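Local coordinates for putative epoxide hydrolase protein (Klebsiella pneumoniae subsp. pneumoniae, PDB 5BOV) that probably acts as a hydrolase of the alpha/beta hydrolase fold, with epoxide hydrolase or monoacylglycerol lipase activity suggested but its true substrate unsettled, at residues Thr79-Gln84 / His209-Ile214; His184-Gln189 / Asn255-Pro260; Leu240-Val245 / Lys268-Tyr273. All coordinates share one frame; numbering follows the deposited sequence.

Contact 1: Thr79-Gln84 / His209-Ile214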
loop_
_atom_site.group_PDB
_atom_site.type_symbol
_atom_site.label_atom_id
_atom_site.label_comp_id
_atom_site.label_asym_id
_atom_site.label_seq_id
_atom_site.Cartn_x
_atom_site.Cartn_y
_atom_site.Cartn_z
ATOM N N THR A 79 14.097 -9.601 -14.790
ATOM C CA THR A 79 12.862 -8.820 -14.685
ATOM C C THR A 79 13.162 -7.402 -14.175
ATOM O O THR A 79 13.844 -7.254 -13.184
ATOM C CB THR A 79 11.833 -9.513 -13.795
ATOM O OG1 THR A 79 11.607 -10.818 -14.295
ATOM C CG2 THR A 79 10.513 -8.748 -13.730
ATOM N N PRO A 80 12.636 -6.364 -14.857
ATOM C CA PRO A 80 12.842 -5.037 -14.392
ATOM C C PRO A 80 12.270 -4.851 -12.971
ATOM O O PRO A 80 11.183 -5.313 -12.659
ATOM C CB PRO A 80 12.046 -4.172 -15.396
ATOM C CG PRO A 80 12.098 -4.922 -16.681
ATOM C CD PRO A 80 12.004 -6.385 -16.188
ATOM N N ARG A 81 13.066 -4.182 -12.149
ATOM C CA ARG A 81 12.652 -3.822 -10.762
ATOM C C ARG A 81 11.759 -2.558 -10.861
ATOM O O ARG A 81 12.160 -1.425 -10.623
ATOM C CB ARG A 81 13.831 -3.632 -9.844
ATOM C CG ARG A 81 14.280 -4.928 -9.173
ATOM C CD ARG A 81 14.582 -6.050 -10.152
ATOM N NE ARG A 81 15.131 -7.153 -9.398
ATOM C CZ ARG A 81 15.210 -8.402 -9.818
ATOM N NH1 ARG A 81 14.798 -8.732 -11.011
ATOM N NH2 ARG A 81 15.766 -9.362 -9.022
ATOM N N ASN A 82 10.532 -2.808 -11.308
ATOM C CA ASN A 82 9.606 -1.763 -11.754
ATOM C C ASN A 82 8.605 -1.453 -10.651
ATOM O O ASN A 82 7.845 -2.345 -10.225
ATOM C CB ASN A 82 8.932 -2.272 -13.031
ATOM C CG ASN A 82 7.876 -1.315 -13.598
ATOM O OD1 ASN A 82 7.740 -0.165 -13.185
ATOM N ND2 ASN A 82 7.132 -1.820 -14.540
ATOM N N GLY A 83 8.595 -0.168 -10.228
ATOM C CA GLY A 83 7.614 0.335 -9.257
ATOM C C GLY A 83 6.405 1.072 -9.809
ATOM O O GLY A 83 5.667 1.728 -9.044
ATOM N N GLN A 84 6.044 0.856 -11.074
ATOM C CA GLN A 84 4.860 1.583 -11.579
ATOM C C GLN A 84 3.572 1.017 -10.958
ATOM O O GLN A 84 3.529 -0.176 -10.544
ATOM C CB GLN A 84 4.754 1.462 -13.097
ATOM C CG GLN A 84 4.316 0.145 -13.660
ATOM C CD GLN A 84 4.310 0.168 -15.176
ATOM O OE1 GLN A 84 5.237 -0.353 -15.851
ATOM N NE2 GLN A 84 3.255 0.765 -15.746
ATOM N N HIS A 209 14.725 -3.249 -2.700
ATOM C CA HIS A 209 13.935 -2.194 -2.121
ATOM C C HIS A 209 14.271 -0.800 -2.693
ATOM O O HIS A 209 13.387 -0.006 -2.975
ATOM C CB HIS A 209 14.120 -2.163 -0.599
ATOM C CG HIS A 209 13.306 -1.069 0.041
ATOM N ND1 HIS A 209 11.937 -1.100 0.046
ATOM C CD2 HIS A 209 13.676 0.121 0.543
ATOM C CE1 HIS A 209 11.492 0.027 0.570
ATOM N NE2 HIS A 209 12.546 0.782 0.861
ATOM N N VAL A 210 15.552 -0.532 -2.822
ATOM C CA VAL A 210 15.951 0.781 -3.347
ATOM C C VAL A 210 15.459 0.919 -4.739
ATOM O O VAL A 210 14.889 1.990 -5.093
ATOM C CB VAL A 210 17.474 1.009 -3.228
ATOM C CG1 VAL A 210 17.924 2.264 -3.971
ATOM C CG2 VAL A 210 17.852 1.102 -1.762
ATOM N N ALA A 211 15.731 -0.100 -5.583
ATOM C CA ALA A 211 15.379 0.011 -6.973
ATOM C C ALA A 211 13.870 0.256 -7.118
ATOM O O ALA A 211 13.430 1.077 -7.933
ATOM C CB ALA A 211 15.798 -1.217 -7.747
ATOM N N ILE A 212 13.055 -0.474 -6.349
ATOM C CA ILE A 212 11.587 -0.343 -6.435
ATOM C C ILE A 212 11.161 1.042 -5.965
ATOM O O ILE A 212 10.260 1.676 -6.587
ATOM C CB ILE A 212 10.868 -1.451 -5.644
ATOM C CG1 ILE A 212 11.144 -2.804 -6.280
ATOM C CG2 ILE A 212 9.359 -1.202 -5.572
ATOM C CD1 ILE A 212 10.657 -2.982 -7.694
ATOM N N THR A 213 11.753 1.522 -4.872
ATOM C CA THR A 213 11.429 2.826 -4.353
ATOM C C THR A 213 11.721 3.904 -5.416
ATOM O O THR A 213 10.869 4.779 -5.717
ATOM C CB THR A 213 12.234 3.121 -3.110
ATOM O OG1 THR A 213 11.851 2.202 -2.072
ATOM C CG2 THR A 213 11.994 4.542 -2.570
ATOM N N ILE A 214 12.933 3.890 -5.950
ATOM C CA ILE A 214 13.334 4.948 -6.914
ATOM C C ILE A 214 12.455 4.871 -8.168
ATOM O O ILE A 214 12.015 5.910 -8.711
ATOM C CB ILE A 214 14.821 4.777 -7.272
ATOM C CG1 ILE A 214 15.699 4.975 -6.055
ATOM C CG2 ILE A 214 15.261 5.687 -8.412
ATOM C CD1 ILE A 214 15.495 6.182 -5.231
#

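Contact 2: His184-Gln189 / Asn255-Pro260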
loop_
_atom_site.group_PDB
_atom_site.type_symbol
_atom_site.label_atom_id
_atom_site.label_comp_id
_atom_site.label_asym_id
_atom_site.label_seq_id
_atom_site.Cartn_x
_atom_site.Cartn_y
_atom_site.Cartn_z
ATOM N N HIS A 184 8.800 9.613 10.978
ATOM C CA HIS A 184 8.565 10.731 11.938
ATOM C C HIS A 184 7.927 11.909 11.217
ATOM O O HIS A 184 7.048 12.515 11.776
ATOM C CB HIS A 184 9.895 11.218 12.552
ATOM C CG HIS A 184 10.438 10.356 13.639
ATOM N ND1 HIS A 184 9.701 9.998 14.756
ATOM C CD2 HIS A 184 11.664 9.802 13.809
ATOM C CE1 HIS A 184 10.435 9.249 15.545
ATOM N NE2 HIS A 184 11.648 9.146 15.020
ATOM N N GLN A 185 8.311 12.186 9.976
ATOM C CA GLN A 185 7.644 13.279 9.248
ATOM C C GLN A 185 6.176 12.965 8.994
ATOM O O GLN A 185 5.310 13.850 8.977
ATOM C CB GLN A 185 8.305 13.507 7.907
ATOM C CG GLN A 185 9.674 14.204 7.962
ATOM C CD GLN A 185 10.030 14.730 6.539
ATOM O OE1 GLN A 185 9.999 13.969 5.552
ATOM N NE2 GLN A 185 10.279 16.011 6.446
ATOM N N ALA A 186 5.930 11.712 8.628
ATOM C CA ALA A 186 4.585 11.310 8.142
ATOM C C ALA A 186 3.623 11.162 9.296
ATOM O O ALA A 186 2.423 11.330 9.103
ATOM C CB ALA A 186 4.702 10.022 7.346
ATOM N N SER A 187 4.113 10.809 10.482
ATOM C CA SER A 187 3.237 10.654 11.670
ATOM C C SER A 187 3.895 11.335 12.878
ATOM O O SER A 187 4.473 10.696 13.734
ATOM C CB SER A 187 3.002 9.175 11.954
ATOM O OG SER A 187 2.328 8.520 10.896
ATOM N N PRO A 188 3.948 12.640 12.823
ATOM C CA PRO A 188 4.697 13.370 13.881
ATOM C C PRO A 188 4.299 13.131 15.324
ATOM O O PRO A 188 5.162 13.309 16.199
ATOM C CB PRO A 188 4.435 14.857 13.556
ATOM C CG PRO A 188 3.872 14.888 12.245
ATOM C CD PRO A 188 3.303 13.541 11.878
ATOM N N GLN A 189 3.089 12.676 15.587
ATOM C CA GLN A 189 2.645 12.384 16.933
ATOM C C GLN A 189 2.655 10.889 17.259
ATOM O O GLN A 189 2.261 10.487 18.360
ATOM C CB GLN A 189 1.245 13.010 17.161
ATOM C CG GLN A 189 1.276 14.508 17.460
ATOM C CD GLN A 189 1.720 15.408 16.297
ATOM O OE1 GLN A 189 1.087 15.443 15.237
ATOM N NE2 GLN A 189 2.764 16.227 16.529
ATOM N N ASN A 255 -1.800 13.415 10.133
ATOM C CA ASN A 255 -1.028 12.897 9.012
ATOM C C ASN A 255 -0.139 13.963 8.431
ATOM O O ASN A 255 -0.653 14.980 7.851
ATOM C CB ASN A 255 -2.027 12.394 7.948
ATOM C CG ASN A 255 -1.358 11.721 6.782
ATOM O OD1 ASN A 255 -0.137 11.563 6.732
ATOM N ND2 ASN A 255 -2.164 11.289 5.840
ATOM N N GLY A 256 1.166 13.761 8.506
ATOM C CA GLY A 256 2.115 14.710 7.939
ATOM C C GLY A 256 2.485 14.489 6.494
ATOM O O GLY A 256 3.188 15.298 5.870
ATOM N N ALA A 257 2.094 13.354 5.952
ATOM C CA ALA A 257 2.361 13.012 4.598
ATOM C C ALA A 257 1.317 13.693 3.716
ATOM O O ALA A 257 0.267 14.092 4.194
ATOM C CB ALA A 257 2.266 11.532 4.420
ATOM N N PRO A 258 1.686 13.918 2.428
ATOM C CA PRO A 258 0.758 14.613 1.520
ATOM C C PRO A 258 -0.518 13.768 1.315
ATOM O O PRO A 258 -0.434 12.538 1.220
ATOM C CB PRO A 258 1.533 14.691 0.209
ATOM C CG PRO A 258 2.952 14.320 0.513
ATOM C CD PRO A 258 2.961 13.520 1.763
ATOM N N HIS A 259 -1.672 14.406 1.432
ATOM C CA HIS A 259 -2.941 13.703 1.239
ATOM C C HIS A 259 -4.004 14.660 0.755
ATOM O O HIS A 259 -3.963 15.820 1.090
ATOM C CB HIS A 259 -3.387 13.006 2.553
ATOM C CG HIS A 259 -3.578 13.910 3.725
ATOM N ND1 HIS A 259 -2.552 14.374 4.486
ATOM C CD2 HIS A 259 -4.699 14.436 4.265
ATOM C CE1 HIS A 259 -3.023 15.128 5.476
ATOM N NE2 HIS A 259 -4.334 15.185 5.355
ATOM N N PRO A 260 -4.982 14.141 -0.034
ATOM C CA PRO A 260 -6.085 15.010 -0.460
ATOM C C PRO A 260 -7.112 15.286 0.604
ATOM O O PRO A 260 -7.273 14.539 1.589
ATOM C CB PRO A 260 -6.743 14.222 -1.620
ATOM C CG PRO A 260 -6.145 12.907 -1.640
ATOM C CD PRO A 260 -5.112 12.770 -0.576
#

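Contact 3: Leu240-Val245 / Lys268-Tyr273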
loop_
_atom_site.group_PDB
_atom_site.type_symbol
_atom_site.label_atom_id
_atom_site.label_comp_id
_atom_site.label_asym_id
_atom_site.label_seq_id
_atom_site.Cartn_x
_atom_site.Cartn_y
_atom_site.Cartn_z
ATOM N N LEU A 240 -8.658 8.154 -14.692
ATOM C CA LEU A 240 -9.138 8.247 -13.323
ATOM C C LEU A 240 -10.494 7.589 -13.174
ATOM O O LEU A 240 -11.459 8.235 -12.772
ATOM C CB LEU A 240 -9.121 9.662 -12.806
ATOM C CG LEU A 240 -7.818 10.467 -13.027
ATOM C CD1 LEU A 240 -7.972 11.868 -12.403
ATOM C CD2 LEU A 240 -6.624 9.737 -12.488
ATOM N N PRO A 241 -10.584 6.306 -13.474
ATOM C CA PRO A 241 -11.843 5.613 -13.395
ATOM C C PRO A 241 -12.397 5.558 -11.964
ATOM O O PRO A 241 -11.644 5.361 -11.037
ATOM C CB PRO A 241 -11.492 4.211 -13.883
ATOM C CG PRO A 241 -10.079 4.053 -13.490
ATOM C CD PRO A 241 -9.494 5.381 -13.800
ATOM N N PRO A 242 -13.698 5.643 -11.791
ATOM C CA PRO A 242 -14.224 5.568 -10.447
ATOM C C PRO A 242 -14.250 4.144 -9.921
ATOM O O PRO A 242 -14.128 3.188 -10.697
ATOM C CB PRO A 242 -15.652 6.068 -10.631
ATOM C CG PRO A 242 -16.008 5.712 -12.033
ATOM C CD PRO A 242 -14.737 6.004 -12.788
ATOM N N ILE A 243 -14.287 4.033 -8.594
ATOM C CA ILE A 243 -14.378 2.718 -7.948
ATOM C C ILE A 243 -15.833 2.486 -7.618
ATOM O O ILE A 243 -16.504 3.301 -6.926
ATOM C CB ILE A 243 -13.475 2.724 -6.717
ATOM C CG1 ILE A 243 -12.018 2.641 -7.231
ATOM C CG2 ILE A 243 -13.793 1.531 -5.838
ATOM C CD1 ILE A 243 -10.991 3.019 -6.244
ATOM N N THR A 244 -16.336 1.342 -8.040
ATOM C CA THR A 244 -17.746 1.031 -7.946
ATOM C C THR A 244 -18.121 0.164 -6.727
ATOM O O THR A 244 -19.295 -0.049 -6.424
ATOM C CB THR A 244 -18.219 0.258 -9.229
ATOM O OG1 THR A 244 -17.573 -1.017 -9.299
ATOM C CG2 THR A 244 -17.972 1.072 -10.464
ATOM N N VAL A 245 -17.088 -0.414 -6.048
ATOM C CA VAL A 245 -17.333 -1.346 -4.965
ATOM C C VAL A 245 -17.535 -0.606 -3.651
ATOM O O VAL A 245 -17.112 0.556 -3.499
ATOM C CB VAL A 245 -16.193 -2.371 -4.801
ATOM C CG1 VAL A 245 -15.899 -3.025 -6.169
ATOM C CG2 VAL A 245 -14.946 -1.779 -4.227
ATOM N N LYS A 268 -15.229 10.018 -6.563
ATOM C CA LYS A 268 -14.496 8.919 -7.169
ATOM C C LYS A 268 -15.000 7.570 -6.724
ATOM O O LYS A 268 -14.573 6.559 -7.304
ATOM C CB LYS A 268 -13.027 9.013 -6.851
ATOM C CG LYS A 268 -12.372 10.320 -7.202
ATOM C CD LYS A 268 -12.644 10.694 -8.628
ATOM C CE LYS A 268 -12.035 9.755 -9.638
ATOM N NZ LYS A 268 -12.334 10.240 -11.026
ATOM N N PHE A 269 -15.959 7.509 -5.829
ATOM C CA PHE A 269 -16.461 6.229 -5.318
ATOM C C PHE A 269 -17.989 6.242 -5.608
ATOM O O PHE A 269 -18.728 7.042 -4.992
ATOM C CB PHE A 269 -16.185 6.148 -3.864
ATOM C CG PHE A 269 -14.723 6.138 -3.550
ATOM C CD1 PHE A 269 -13.988 4.961 -3.682
ATOM C CD2 PHE A 269 -14.091 7.297 -3.245
ATOM C CE1 PHE A 269 -12.623 4.992 -3.461
ATOM C CE2 PHE A 269 -12.689 7.302 -3.008
ATOM C CZ PHE A 269 -11.993 6.146 -3.090
ATOM N N THR A 270 -18.386 5.475 -6.609
ATOM C CA THR A 270 -19.704 5.559 -7.147
ATOM C C THR A 270 -20.680 4.537 -6.596
ATOM O O THR A 270 -21.829 4.551 -7.034
ATOM C CB THR A 270 -19.667 5.488 -8.679
ATOM O OG1 THR A 270 -18.937 4.331 -9.102
ATOM C CG2 THR A 270 -19.003 6.720 -9.252
ATOM N N GLY A 271 -20.193 3.622 -5.728
ATOM C CA GLY A 271 -21.064 2.709 -5.043
ATOM C C GLY A 271 -21.328 3.162 -3.624
ATOM O O GLY A 271 -21.401 4.333 -3.301
ATOM N N LYS A 272 -21.571 2.192 -2.753
ATOM C CA LYS A 272 -21.775 2.465 -1.350
ATOM C C LYS A 272 -20.502 3.056 -0.816
ATOM O O LYS A 272 -19.413 2.644 -1.214
ATOM C CB LYS A 272 -22.091 1.141 -0.636
ATOM C CG LYS A 272 -23.440 0.606 -1.081
ATOM C CD LYS A 272 -23.698 -0.676 -0.358
ATOM C CE LYS A 272 -25.141 -1.105 -0.591
ATOM N NZ LYS A 272 -25.508 -2.283 0.241
ATOM N N TYR A 273 -20.662 4.031 0.085
ATOM C CA TYR A 273 -19.518 4.865 0.522
ATOM C C TYR A 273 -19.682 5.455 1.879
ATOM O O TYR A 273 -20.760 5.899 2.256
ATOM C CB TYR A 273 -19.353 6.033 -0.450
ATOM C CG TYR A 273 -18.167 6.877 -0.147
ATOM C CD1 TYR A 273 -16.920 6.422 -0.439
ATOM C CD2 TYR A 273 -18.293 8.073 0.516
ATOM C CE1 TYR A 273 -15.793 7.184 -0.105
ATOM C CE2 TYR A 273 -17.193 8.858 0.848
ATOM C CZ TYR A 273 -15.945 8.396 0.547
ATOM O OH TYR A 273 -14.813 9.138 0.865
HETATM O O HOH W 1 -21.131 -0.516 -4.131
HETATM O O HOH W 2 -18.135 3.153 -3.805
#

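Contact 1: Thr79-Gln84 / His209-Ile214
Ile212 lays its CD1 methyl over the face of the Arg81-Asn82 peptide, 3.4 Å from Arg81 C. Its CG1 is anti to the carbonyl carbon (chi1 -66°), and chi2 (-62°) places CD1 against the loop; the long branch of isoleucine thus reaches the peptide and makes an apolar contact with its face. Beside it, Arg81 CB meets Ala211 CB at 3.8 Å, the small alanine permitting a close approach. Lacking a side chain, Gly83 brings its CA to 4.0 Å from Ile212 O.

Arg81 then turns its charged end from these methyls. NH1 binds Thr79 O at 2.8 Å, in the guanidinium plane and on a carbonyl lone pair. Further out, Asn82 closes an Asx turn: OD1 accepts from Gln84 N at 2.9 Å, and ND2 gives an almost straight bond (174°) to Gln84 OE1, shaping the N-cap of helix 85-98.

Helix 209-220 lies in the helical region after strand 127-133, which probably forms the cap, as in relatives of this fold. Between the segments the packing is apolar, flanked by polar ties to the same helix: Arg81 NE in a salt bridge with Asp208, Gly83 N bonded to Ser215 OG.

Contact 2: His184-Gln189 / Asn255-Pro260
Ala186 and Ala257 set their methyls side by side, pointing nearly the same way, CB to CB 4.1 Å, while the backbones beside them come close enough to bond. Two alanines suit this place because their short side chains let the last turn of helix 175-186 settle against the loop that follows strand 247-252. Here Ala186 O accepts from Gly256 N at 2.8 Å; the N-H points well at the oxygen (156°), although the donor stands above the carbonyl plane, 49° out of it. The preceding carbonyl, Gln185 O, receives a CA-H...O contact from Gly256 CA at 3.5 Å. Glycine fits because its bare CA can lie directly against the helix end, and the ring of Pro188, just past that end, sets its CD beside Gly256 N at 4.0 Å.

The Asx turn of Asn255 fixes the loop. Chi1 (-175°) sets CG anti to the backbone N, and the carboxamide folds over its own turn, where OD1 accepts from Ala257 N at 3.0 Å, again from above the carbonyl plane; ND2 is held by Glu251. The same OD1 lies 3.5 Å from Ala186 O, an approach of two acceptors. Next, His259 ND1 donates to Ala257 O at 2.8 Å, with that oxygen in the imidazole plane.

Ala257 also touches His284, and its side chain lies near a turn whose sequence fits a nucleophile elbow, so the contact probably borders the active-site region. A single backbone bond between these segments joins helix 175-186, probably part of the cap, to the core loop, and Ser187 OG adds a bond with His284 N. Partial negative charge at the helix C-terminus may strengthen Ala186 O as an acceptor, and the N-H groups of Gly256 and Ala257 may ease its repulsion from Asn255 OD1.

Contact 3: Leu240-Val245 / Lys268-Tyr273
Ile243 O takes the backbone N-H of Thr270 at 2.9 Å and a CA-H...O contact from Phe269 CA at 3.3 Å. Because Ile243 N also donates to Lys268 O (2.9 Å, 164°), Ile243 bonds to the residues flanking Phe269, the pattern of a parallel beta bridge. It forms just ahead of strands 247-252 and 273-278, the last two parallel strands of the alpha/beta hydrolase sheet.

Ile243 and Phe269 lie side by side and point the same way. Ile243 CD1 reaches Phe269 CE1 at 3.8 Å, meeting the ring obliquely; isoleucine is wide enough to touch both this ring and Ala120 and Ala121 of helix 111-122. Bends at chi2 (-52°) and chi3 (-65°) fold Lys268 CD and CE toward Leu240, and NZ, at the end of an extended chi4, bonds Leu240 O at 2.8 Å; the lysine also has a cation-pi partner in Tyr136. At the exposed edge, Thr270 turns its CG2 to Pro242 CB, 3.7 Å away.

Past the bridge the backbones stay close, Gly271 CA giving a CA-H...O contact to Thr244 O, but water mediates at Gly271 N. One water accepts from that N at 2.9 Å and donates to both Val245 O, at 2.8 Å, and Lys272 O.

Contacts 1 and 2 join the same two parts of the fold, the helical region between strand 127-133 and helix 231-238, probably the cap, and the loops of the sheet-bearing core, but at places whose centres are 24 Å apart. Contact 3 lies wholly within the core, at the edge of the sheet. Contact 1 is the most buried and relies on apolar packing; contact 2, partly buried, adds a backbone bond at a helix end to its alanine pair. Contact 3 has the most exposed residues of the three and combines strand-like bonding, a lysine and waters. Contacts 2 and 3 both involve the segments around strand 247-252, leading into it in 240-245 and following it in 255-260.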